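Glycoside hydrolase family 5 (Aspergillus oryzae, PDB 6LA0) acts as a secreted rutinosidase, a glycoside hydrolase that may also release glucose from the non-reducing ends of beta-1,3-glucans. Local coordinates at residues T263-R268 and Y280-S285; K242-W247 and L257-H262; W97-L100 and Y106-N109; S173-S178 and Q182-E187. All coordinates share one frame; numbering follows the deposited sequence.

Overall arrangement
Along the chain the order is interaction 3, interaction 4, interaction 2, interaction 1, as expected of a TIM barrel assembled from successive strand-helix steps. Interactions 1 and 2 share strand 257-265, their centres 15 Å apart: its earlier part packs on helix 244-248, its end on helix 275-285. Interactions 3 and 4, with centres 18 Å apart, touch where Trp97 packs on Phe174. Interactions 1 and 4 lie on opposite sides of the chain's centre, their centres 31 Å apart, yet interactions 2 and 4 meet where the carboxylates of Asp260 and Glu187 lie close together. Three of the contacts thus join barrel strands to helices, while interaction 3 lies in a surface loop between strand 87-92 and helix 110-125.

Interaction 1 of 4, residues T263-R268 and Y280-S285; sequences TYYFER and YADAQS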
# COMPACT_ATOMS: atom_id res chain seq x y z
N THR A 263 0.38 -3.69 -9.57
CA THR A 263 0.56 -3.69 -11.02
C THR A 263 0.86 -2.28 -11.49
O THR A 263 0.01 -1.40 -11.36
CB THR A 263 -0.70 -4.22 -11.72
OG1 THR A 263 -1.06 -5.49 -11.18
CG2 THR A 263 -0.44 -4.34 -13.23
N TYR A 264 2.06 -2.09 -12.04
CA TYR A 264 2.51 -0.80 -12.56
C TYR A 264 3.03 -0.94 -13.99
O TYR A 264 3.37 -2.04 -14.45
CB TYR A 264 3.60 -0.20 -11.68
CG TYR A 264 3.12 0.29 -10.33
CD1 TYR A 264 2.32 1.43 -10.23
CD2 TYR A 264 3.50 -0.36 -9.15
CE1 TYR A 264 1.90 1.91 -8.99
CE2 TYR A 264 3.08 0.11 -7.90
CZ TYR A 264 2.28 1.24 -7.82
OH TYR A 264 1.87 1.73 -6.59
N TYR A 265 3.13 0.21 -14.68
CA TYR A 265 3.47 0.25 -16.10
C TYR A 265 4.53 1.29 -16.47
O TYR A 265 4.85 1.42 -17.66
CB TYR A 265 2.20 0.49 -16.93
CG TYR A 265 1.14 -0.56 -16.71
CD1 TYR A 265 1.12 -1.71 -17.48
CD2 TYR A 265 0.17 -0.40 -15.73
CE1 TYR A 265 0.17 -2.70 -17.27
CE2 TYR A 265 -0.80 -1.39 -15.52
CZ TYR A 265 -0.79 -2.53 -16.30
OH TYR A 265 -1.73 -3.53 -16.12
N PHE A 266 5.07 2.03 -15.50
CA PHE A 266 5.97 3.13 -15.84
C PHE A 266 7.36 2.66 -16.27
O PHE A 266 8.13 3.47 -16.80
CB PHE A 266 6.08 4.11 -14.66
CG PHE A 266 6.51 3.48 -13.37
CD1 PHE A 266 7.86 3.42 -13.02
CD2 PHE A 266 5.57 2.95 -12.49
CE1 PHE A 266 8.26 2.84 -11.81
CE2 PHE A 266 5.97 2.35 -11.27
CZ PHE A 266 7.32 2.30 -10.94
N GLU A 267 7.72 1.38 -16.07
CA GLU A 267 8.96 0.86 -16.63
C GLU A 267 8.72 -0.29 -17.61
O GLU A 267 9.65 -1.04 -17.92
CB GLU A 267 9.92 0.43 -15.52
CG GLU A 267 9.26 -0.05 -14.24
CD GLU A 267 10.23 -0.13 -13.07
OE1 GLU A 267 9.88 -0.75 -12.03
OE2 GLU A 267 11.34 0.43 -13.19
N ARG A 268 7.51 -0.42 -18.14
CA ARG A 268 7.21 -1.42 -19.15
C ARG A 268 6.95 -0.78 -20.51
O ARG A 268 6.38 0.31 -20.60
CB ARG A 268 6.02 -2.27 -18.73
CG ARG A 268 6.40 -3.32 -17.70
CD ARG A 268 5.20 -3.71 -16.85
NE ARG A 268 4.25 -4.52 -17.60
CZ ARG A 268 3.05 -4.86 -17.16
NH1 ARG A 268 2.64 -4.46 -15.95
NH2 ARG A 268 2.26 -5.59 -17.92
N TYR A 280 -6.10 -5.36 -19.02
CA TYR A 280 -7.00 -6.50 -19.00
C TYR A 280 -6.22 -7.81 -18.96
O TYR A 280 -6.59 -8.74 -18.24
CB TYR A 280 -7.94 -6.46 -20.20
CG TYR A 280 -9.11 -5.51 -20.03
CD1 TYR A 280 -10.29 -5.92 -19.42
CD2 TYR A 280 -9.04 -4.21 -20.50
CE1 TYR A 280 -11.37 -5.05 -19.27
CE2 TYR A 280 -10.11 -3.33 -20.36
CZ TYR A 280 -11.27 -3.76 -19.74
OH TYR A 280 -12.33 -2.89 -19.61
N ALA A 281 -5.12 -7.89 -19.72
CA ALA A 281 -4.29 -9.09 -19.70
C ALA A 281 -3.74 -9.34 -18.30
O ALA A 281 -3.77 -10.48 -17.81
CB ALA A 281 -3.14 -8.95 -20.70
N ASP A 282 -3.24 -8.29 -17.65
CA ASP A 282 -2.60 -8.43 -16.34
C ASP A 282 -3.61 -8.87 -15.28
O ASP A 282 -3.31 -9.72 -14.43
CB ASP A 282 -1.94 -7.12 -15.92
CG ASP A 282 -0.64 -6.85 -16.67
OD1 ASP A 282 -0.03 -7.81 -17.20
OD2 ASP A 282 -0.23 -5.68 -16.73
N ALA A 283 -4.79 -8.25 -15.29
CA ALA A 283 -5.82 -8.62 -14.32
C ALA A 283 -6.25 -10.07 -14.52
O ALA A 283 -6.48 -10.80 -13.54
CB ALA A 283 -7.01 -7.67 -14.45
N GLN A 284 -6.33 -10.52 -15.78
CA GLN A 284 -6.67 -11.91 -16.05
C GLN A 284 -5.59 -12.85 -15.52
O GLN A 284 -5.91 -13.87 -14.89
CB GLN A 284 -6.87 -12.13 -17.55
CG GLN A 284 -7.24 -13.57 -17.92
CD GLN A 284 -7.60 -13.73 -19.40
OE1 GLN A 284 -7.96 -12.77 -20.07
NE2 GLN A 284 -7.51 -14.96 -19.89
N SER A 285 -4.32 -12.55 -15.77
CA SER A 285 -3.27 -13.46 -15.36
C SER A 285 -3.03 -13.44 -13.85
O SER A 285 -2.46 -14.41 -13.32
CB SER A 285 -1.97 -13.13 -16.09
OG SER A 285 -1.50 -11.87 -15.69
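Asp282 OD2 is gripped from two directions. Tyr265 OH donates to its anti lone pair at 2.7 Å, while Arg268 NH2 reaches the syn lone pair at 2.8 Å, with the N-H pointing well at its target (157°) and the oxygen close to the guanidinium plane. The latter bond is the core of a salt bridge, and weak hydrogen bonds from Arg268 NH1 to Asp282 OD2 and from Arg268 NH2 to Asp282 OD1 complete it. With CG anti to its carbonyl carbon (chi1 -75°), Asp282 extends from helix 275-285 to meet these donors at the end of strand 257-265. The planes of the carboxylate and the Tyr265 ring are 21° apart. Arg268 NH1 also donates to Tyr264 O at 2.9 Å, and Tyr265 CD1 lies 3.5 Å above one face of the guanidinium, offset toward its rim; the type I turn from Tyr265 to Arg268 is consistent with bringing the two together. Thr263 CG2 lies 3.8 Å from Asp282 OD2, whereas the Thr263 hydroxyl bonds Lys286. Two strong donors on one oxygen, one of them cationic, would be expected to favour the ionised carboxylate and tie the helix to the turn beyond the strand.

Interaction 2 of 4, residues K242-W247 and L257-H262; sequences KPEQYW and LVFDVH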
# COMPACT_ATOMS: atom_id res chain seq x y z
N LYS A 242 5.36 -12.53 -6.65
CA LYS A 242 4.97 -13.84 -7.12
C LYS A 242 3.48 -13.87 -7.49
O LYS A 242 2.69 -13.06 -7.00
CB LYS A 242 5.23 -14.89 -6.05
CG LYS A 242 6.59 -14.84 -5.40
CD LYS A 242 7.70 -15.17 -6.36
CE LYS A 242 8.88 -15.78 -5.60
NZ LYS A 242 10.00 -16.12 -6.52
N PRO A 243 3.07 -14.81 -8.34
CA PRO A 243 1.64 -15.05 -8.51
C PRO A 243 1.06 -15.68 -7.26
O PRO A 243 1.76 -16.34 -6.49
CB PRO A 243 1.57 -16.03 -9.70
CG PRO A 243 2.94 -16.61 -9.81
CD PRO A 243 3.88 -15.54 -9.34
N GLU A 244 -0.24 -15.46 -7.04
CA GLU A 244 -0.89 -16.11 -5.91
C GLU A 244 -0.66 -17.62 -5.94
O GLU A 244 -0.50 -18.24 -4.88
CB GLU A 244 -2.38 -15.77 -5.89
CG GLU A 244 -3.20 -16.58 -4.86
CD GLU A 244 -3.82 -17.84 -5.46
OE1 GLU A 244 -3.69 -18.06 -6.68
OE2 GLU A 244 -4.43 -18.63 -4.70
N GLN A 245 -0.61 -18.22 -7.13
CA GLN A 245 -0.42 -19.67 -7.19
C GLN A 245 0.91 -20.13 -6.59
O GLN A 245 1.04 -21.30 -6.20
CB GLN A 245 -0.53 -20.15 -8.64
CG GLN A 245 -1.94 -20.05 -9.18
CD GLN A 245 -2.19 -18.77 -9.95
OE1 GLN A 245 -1.73 -17.68 -9.54
NE2 GLN A 245 -2.91 -18.87 -11.05
N TYR A 246 1.91 -19.23 -6.51
CA TYR A 246 3.19 -19.57 -5.91
C TYR A 246 3.06 -19.84 -4.42
O TYR A 246 3.81 -20.65 -3.86
CB TYR A 246 4.21 -18.44 -6.15
CG TYR A 246 5.56 -18.63 -5.49
CD1 TYR A 246 5.77 -18.24 -4.16
CD2 TYR A 246 6.64 -19.18 -6.19
CE1 TYR A 246 7.01 -18.42 -3.54
CE2 TYR A 246 7.88 -19.35 -5.57
CZ TYR A 246 8.06 -18.96 -4.25
OH TYR A 246 9.27 -19.12 -3.61
N TRP A 247 2.11 -19.17 -3.75
CA TRP A 247 1.97 -19.26 -2.30
C TRP A 247 0.83 -20.17 -1.87
O TRP A 247 0.81 -20.61 -0.71
CB TRP A 247 1.71 -17.87 -1.69
CG TRP A 247 2.79 -16.86 -1.95
CD1 TRP A 247 2.77 -15.84 -2.86
CD2 TRP A 247 4.05 -16.75 -1.26
NE1 TRP A 247 3.94 -15.12 -2.80
CE2 TRP A 247 4.74 -15.65 -1.82
CE3 TRP A 247 4.66 -17.47 -0.23
CZ2 TRP A 247 6.01 -15.26 -1.39
CZ3 TRP A 247 5.92 -17.08 0.21
CH2 TRP A 247 6.58 -15.99 -0.37
N LEU A 257 -7.61 -15.19 4.52
CA LEU A 257 -6.45 -14.67 3.80
C LEU A 257 -6.87 -14.14 2.44
O LEU A 257 -7.57 -14.82 1.69
CB LEU A 257 -5.40 -15.77 3.65
CG LEU A 257 -4.06 -15.54 2.94
CD1 LEU A 257 -3.19 -14.59 3.73
CD2 LEU A 257 -3.36 -16.88 2.75
N VAL A 258 -6.44 -12.92 2.12
CA VAL A 258 -6.62 -12.34 0.80
C VAL A 258 -5.25 -11.87 0.31
O VAL A 258 -4.43 -11.40 1.10
CB VAL A 258 -7.64 -11.18 0.84
CG1 VAL A 258 -7.19 -10.11 1.83
CG2 VAL A 258 -7.83 -10.59 -0.54
N PHE A 259 -5.00 -12.02 -0.99
CA PHE A 259 -3.72 -11.66 -1.59
C PHE A 259 -3.80 -10.25 -2.17
O PHE A 259 -4.80 -9.90 -2.80
CB PHE A 259 -3.34 -12.66 -2.68
CG PHE A 259 -2.74 -13.90 -2.15
CD1 PHE A 259 -3.54 -14.88 -1.57
CD2 PHE A 259 -1.37 -14.08 -2.17
CE1 PHE A 259 -2.99 -16.04 -1.04
CE2 PHE A 259 -0.80 -15.24 -1.64
CZ PHE A 259 -1.62 -16.22 -1.08
N ASP A 260 -2.76 -9.44 -1.92
CA ASP A 260 -2.63 -8.09 -2.46
C ASP A 260 -1.58 -8.12 -3.57
O ASP A 260 -0.41 -8.39 -3.29
CB ASP A 260 -2.22 -7.10 -1.36
CG ASP A 260 -1.84 -5.72 -1.91
OD1 ASP A 260 -2.14 -5.45 -3.09
OD2 ASP A 260 -1.26 -4.91 -1.16
N VAL A 261 -1.99 -7.85 -4.82
CA VAL A 261 -1.03 -7.75 -5.92
C VAL A 261 -0.92 -6.30 -6.37
O VAL A 261 -1.89 -5.53 -6.30
CB VAL A 261 -1.41 -8.66 -7.13
CG1 VAL A 261 -1.50 -10.14 -6.70
CG2 VAL A 261 -2.73 -8.19 -7.80
N HIS A 262 0.28 -5.93 -6.83
CA HIS A 262 0.59 -4.58 -7.31
C HIS A 262 0.95 -4.62 -8.80
O HIS A 262 1.74 -5.45 -9.24
CB HIS A 262 1.75 -3.97 -6.50
CG HIS A 262 1.44 -3.82 -5.04
ND1 HIS A 262 2.36 -3.36 -4.12
CD2 HIS A 262 0.29 -4.04 -4.35
CE1 HIS A 262 1.79 -3.31 -2.93
NE2 HIS A 262 0.54 -3.72 -3.04
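In the beta-alpha-beta unit of strand 235-237, helix 244-248 and strand 257-265, Phe259 reaches from the later strand to the short helix. Its ring receives Glu244 over one face. Glu244 CG stands 3.7 Å from the centroid of the Phe259 ring and only 11° off the ring normal, a CH-pi contact made by the aliphatic part of an acidic residue. The glutamate can do this because CG is anti to its backbone N (chi1 171°) and the chain then bends at chi2, turning the carboxylate perpendicular to the ring. Glu244 OE1 accepts a hydrogen bond from Asp289 N. At the rim of the same ring comes Trp247, whose CB lies near the ring plane and 3.6 Å from Phe259 CE2. The two aromatic systems are oblique, their planes 33° apart. Trp247 has further partners: Tyr246 CD1 lies 3.6 Å above the centre of one indole face, NE1 bonds Gly239 O, and Phe237 meets it edge-to-face.

Asp260 and His262 make no contact with the helix segment. His262 NE2 donates to Asp260 OD2 at 2.9 Å, meeting it from above the carboxylate plane, and His262 ND1 is engaged by Glu191. Phe259 packing on the helix while Asp260 and His262 pair with each other is consistent with a TIM-barrel strand, its helix-facing side apolar and its barrel-facing side polar, as in glycoside hydrolase family 5.

Interaction 3 of 4, residues W97-L100 and Y106-N109; sequences WIKL and YSGN. With NAG (2-acetamido-2-deoxy-beta-D-glucopyranose), chain E.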
# COMPACT_ATOMS: atom_id res chain seq x y z
N TRP A 97 3.94 1.99 15.55
CA TRP A 97 3.41 0.94 16.39
C TRP A 97 4.36 0.50 17.50
O TRP A 97 3.89 0.12 18.57
CB TRP A 97 3.05 -0.28 15.51
CG TRP A 97 2.12 0.06 14.37
CD1 TRP A 97 2.45 0.23 13.05
CD2 TRP A 97 0.70 0.24 14.44
NE1 TRP A 97 1.32 0.52 12.30
CE2 TRP A 97 0.23 0.52 13.13
CE3 TRP A 97 -0.23 0.16 15.49
CZ2 TRP A 97 -1.10 0.75 12.85
CZ3 TRP A 97 -1.57 0.39 15.21
CH2 TRP A 97 -1.99 0.68 13.89
N ILE A 98 5.67 0.54 17.27
CA ILE A 98 6.66 0.24 18.29
C ILE A 98 7.78 1.27 18.21
O ILE A 98 7.96 1.97 17.21
CB ILE A 98 7.27 -1.18 18.15
CG1 ILE A 98 8.10 -1.28 16.87
CG2 ILE A 98 6.19 -2.27 18.25
CD1 ILE A 98 8.90 -2.60 16.80
N LYS A 99 8.53 1.37 19.31
CA LYS A 99 9.72 2.21 19.36
C LYS A 99 10.92 1.26 19.33
O LYS A 99 11.32 0.71 20.36
CB LYS A 99 9.75 3.10 20.60
CG LYS A 99 10.66 4.32 20.42
CD LYS A 99 12.17 4.04 20.41
CE LYS A 99 12.99 5.24 20.92
NZ LYS A 99 14.46 5.07 20.69
N LEU A 100 11.48 1.10 18.14
CA LEU A 100 12.59 0.18 17.94
C LEU A 100 13.91 0.85 18.30
O LEU A 100 14.22 1.92 17.76
CB LEU A 100 12.61 -0.29 16.50
CG LEU A 100 13.63 -1.35 16.12
CD1 LEU A 100 13.12 -2.66 16.64
CD2 LEU A 100 13.82 -1.41 14.61
N TYR A 106 10.66 8.11 12.84
CA TYR A 106 10.06 8.85 13.95
C TYR A 106 8.87 8.08 14.52
O TYR A 106 8.00 7.62 13.77
CB TYR A 106 9.61 10.23 13.48
CG TYR A 106 8.75 10.98 14.47
CD1 TYR A 106 9.25 11.37 15.70
CD2 TYR A 106 7.44 11.31 14.16
CE1 TYR A 106 8.47 12.05 16.61
CE2 TYR A 106 6.64 11.99 15.06
CZ TYR A 106 7.16 12.37 16.28
OH TYR A 106 6.37 13.06 17.17
N SER A 107 8.83 7.97 15.86
CA SER A 107 7.73 7.33 16.59
C SER A 107 6.95 8.42 17.32
O SER A 107 7.42 8.95 18.34
CB SER A 107 8.24 6.30 17.59
OG SER A 107 8.74 5.15 16.94
N GLY A 108 5.75 8.70 16.82
CA GLY A 108 4.95 9.80 17.32
C GLY A 108 3.49 9.43 17.44
O GLY A 108 3.17 8.29 17.80
N ASN A 109 2.60 10.37 17.14
CA ASN A 109 1.16 10.18 17.30
C ASN A 109 0.48 9.71 16.01
O ASN A 109 -0.69 10.03 15.80
CB ASN A 109 0.52 11.47 17.83
CG ASN A 109 0.71 11.62 19.34
OD1 ASN A 109 1.06 10.65 20.02
ND2 ASN A 109 0.48 12.81 19.88
C1 NAG E . 0.62 13.00 21.31
C2 NAG E . 1.05 14.43 21.70
C3 NAG E . 1.02 14.61 23.21
C4 NAG E . -0.36 14.25 23.76
C5 NAG E . -0.68 12.81 23.38
C6 NAG E . -2.05 12.37 23.83
C7 NAG E . 2.60 15.47 20.11
C8 NAG E . 4.03 15.66 19.70
N2 NAG E . 2.38 14.71 21.18
O3 NAG E . 1.36 15.95 23.55
O4 NAG E . -0.40 14.41 25.17
O5 NAG E . -0.65 12.68 21.95
O6 NAG E . -3.03 13.36 23.52
O7 NAG E . 1.67 15.99 19.49
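Ser107 crosses to the 97-100 segment with a hydroxyl that touches it but spends its hydrogen bond just outside: Ser107 OG lies 3.3 Å from Ile98 O, yet its bonded partner is Ala95 O. No hydrogen bond joins the two segments, and the contact is little more than a polar tip laid against a neighbouring backbone. OG stands anti to the carbonyl carbon of its own residue (chi1 -71°), which directs it at that backbone. Lys99 forms the rest of the surface met, with CA 3.9 Å and CG 4.1 Å from Ser107 OG, after which its chain bends at chi2 and runs away from the contact.

Further along the second segment the backbone has several partners. Gly108 N bonds Gln110 OE1 and lies 3.8 Å above the Tyr106 ring plane, toward its rim. Glu65 OE2 bonds both Tyr106 OH and Asn109 N, so a single carboxylate oxygen fixes the ring and the start of what follows. Asn109 carries an N-linked N-acetylglucosamine (NAG), in the sequon Asn109-Gln110-Thr111. The covalent bond from Asn109 ND2 to NAG C1 is 1.4 Å long. Asn109 occupies the N-cap position of helix 110-125, although its side chain makes no capping bond.

Both segments belong to the loop between strand 87-92 and helix 110-125. Tyr106 packs on helix 60-70, Ile98 and Leu100 lie against helix 158-176, and Trp97 reaches both that helix and helix 110-125, so this surface loop touches three helices: 60-70, 110-125 and 158-176.

Interaction 4 of 4, residues S173-S178 and Q182-E187; sequences SFVQNS and QSYTIE
Phe174 opens the contact with the rim of its ring: CE1 comes 4.0 Å from Tyr184 CE2, which lies near the phenylalanine plane. The two side chains cross at about a right angle. With CG anti to the backbone N (chi1 179°), the ring of Phe174 is brought near Tyr184 and also touches Leu114 of helix 110-125.

Val175 follows with both methyl groups in use. CG2 is wedged between two strand residues, 3.8 Å from Tyr184 CB and 4.0 Å from Ile186 CD1, while CG1 lies close to the same tyrosine CB. Tyr184 and Ile186 both direct their side chains toward the helix, whereas Thr185 between them turns away. This is the second half of a beta-alpha-beta crossover of the TIM barrel, from strand 128-133 through helix 158-176 to strand 184-187, which enters the sheet beside strand 128-133 and is bonded to it through the backbone of Thr185. Ile233 lies against Val175 as well, and helix 110-125 reaches Tyr184 through Asp119 and Ile122.

At Ser178 the chain has left the helix. Its OG, placed between backbone N and carbonyl carbon (chi1 70°), folds back to donate to Val175 O at 2.8 Å, an oxygen that also accepts from Ser178 N. OG is bonded to Ser180 N too, and it also comes obliquely to the tyrosine ring, 3.3 Å from Tyr184 CE1. Beyond it a water in the plane of that ring donates to Ser178 O at 3.1 Å and accepts from Tyr184 OH at 2.8 Å.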
# COMPACT_ATOMS: atom_id res chain seq x y z
N SER A 173 -4.58 -4.99 18.53
CA SER A 173 -5.24 -4.27 19.61
C SER A 173 -5.97 -3.04 19.09
O SER A 173 -7.12 -2.78 19.46
CB SER A 173 -4.20 -3.90 20.68
OG SER A 173 -4.73 -3.01 21.66
N PHE A 174 -5.31 -2.26 18.21
CA PHE A 174 -5.95 -1.10 17.57
C PHE A 174 -7.27 -1.48 16.91
O PHE A 174 -8.30 -0.80 17.09
CB PHE A 174 -4.99 -0.49 16.55
CG PHE A 174 -5.54 0.71 15.81
CD1 PHE A 174 -6.32 0.56 14.66
CD2 PHE A 174 -5.26 2.00 16.26
CE1 PHE A 174 -6.82 1.67 13.99
CE2 PHE A 174 -5.76 3.11 15.60
CZ PHE A 174 -6.53 2.95 14.46
N VAL A 175 -7.27 -2.57 16.13
CA VAL A 175 -8.50 -3.05 15.49
C VAL A 175 -9.52 -3.48 16.53
O VAL A 175 -10.71 -3.13 16.45
CB VAL A 175 -8.16 -4.20 14.52
CG1 VAL A 175 -9.44 -4.86 13.99
CG2 VAL A 175 -7.26 -3.71 13.41
N GLN A 176 -9.08 -4.26 17.53
CA GLN A 176 -10.01 -4.80 18.52
C GLN A 176 -10.70 -3.70 19.32
O GLN A 176 -11.89 -3.82 19.66
CB GLN A 176 -9.27 -5.76 19.45
CG GLN A 176 -9.06 -7.15 18.87
CD GLN A 176 -10.36 -7.86 18.56
OE1 GLN A 176 -10.96 -7.65 17.50
NE2 GLN A 176 -10.81 -8.71 19.48
N ASN A 177 -9.97 -2.63 19.66
CA ASN A 177 -10.50 -1.54 20.47
C ASN A 177 -10.98 -0.37 19.62
O ASN A 177 -11.22 0.72 20.15
CB ASN A 177 -9.45 -1.09 21.49
CG ASN A 177 -8.99 -2.24 22.37
OD1 ASN A 177 -7.81 -2.57 22.44
ND2 ASN A 177 -9.94 -2.89 23.01
N SER A 178 -11.17 -0.59 18.32
CA SER A 178 -11.57 0.47 17.42
C SER A 178 -13.01 0.91 17.60
O SER A 178 -13.36 2.02 17.19
CB SER A 178 -11.35 0.01 15.98
OG SER A 178 -12.29 -0.99 15.65
N GLN A 182 -14.95 -5.04 12.67
CA GLN A 182 -15.40 -5.61 11.39
C GLN A 182 -15.05 -4.73 10.19
O GLN A 182 -15.32 -5.11 9.04
CB GLN A 182 -16.91 -5.87 11.45
CG GLN A 182 -17.75 -4.60 11.56
CD GLN A 182 -18.01 -4.19 13.01
OE1 GLN A 182 -17.39 -4.72 13.94
NE2 GLN A 182 -18.93 -3.25 13.21
N SER A 183 -14.45 -3.57 10.44
CA SER A 183 -14.13 -2.59 9.42
C SER A 183 -12.70 -2.66 8.92
O SER A 183 -12.33 -1.88 8.05
CB SER A 183 -14.39 -1.17 9.94
OG SER A 183 -15.76 -0.96 10.21
N TYR A 184 -11.87 -3.57 9.45
CA TYR A 184 -10.44 -3.51 9.19
C TYR A 184 -9.91 -4.81 8.60
O TYR A 184 -10.31 -5.90 9.02
CB TYR A 184 -9.66 -3.18 10.47
CG TYR A 184 -10.01 -1.84 11.07
CD1 TYR A 184 -11.12 -1.71 11.91
CD2 TYR A 184 -9.25 -0.72 10.80
CE1 TYR A 184 -11.45 -0.47 12.46
CE2 TYR A 184 -9.58 0.51 11.33
CZ TYR A 184 -10.67 0.63 12.17
OH TYR A 184 -10.98 1.86 12.70
N THR A 185 -8.99 -4.68 7.66
CA THR A 185 -8.16 -5.77 7.15
C THR A 185 -6.72 -5.47 7.52
O THR A 185 -6.24 -4.35 7.31
CB THR A 185 -8.33 -5.89 5.63
OG1 THR A 185 -9.62 -6.46 5.34
CG2 THR A 185 -7.24 -6.76 5.00
N ILE A 186 -6.02 -6.47 8.07
CA ILE A 186 -4.65 -6.28 8.54
C ILE A 186 -3.67 -6.78 7.48
O ILE A 186 -3.69 -7.96 7.10
CB ILE A 186 -4.42 -6.97 9.89
CG1 ILE A 186 -5.23 -6.26 10.98
CG2 ILE A 186 -2.94 -6.97 10.21
CD1 ILE A 186 -5.06 -6.84 12.39
N GLU A 187 -2.80 -5.88 7.00
CA GLU A 187 -1.77 -6.22 6.02
C GLU A 187 -0.39 -6.11 6.66
O GLU A 187 0.15 -5.00 6.81
CB GLU A 187 -1.87 -5.31 4.78
CG GLU A 187 -0.84 -5.62 3.68
CD GLU A 187 -1.19 -5.01 2.32
OE1 GLU A 187 -1.74 -3.89 2.29
OE2 GLU A 187 -0.92 -5.65 1.28
O HOH W 1 -13.30 2.49 14.11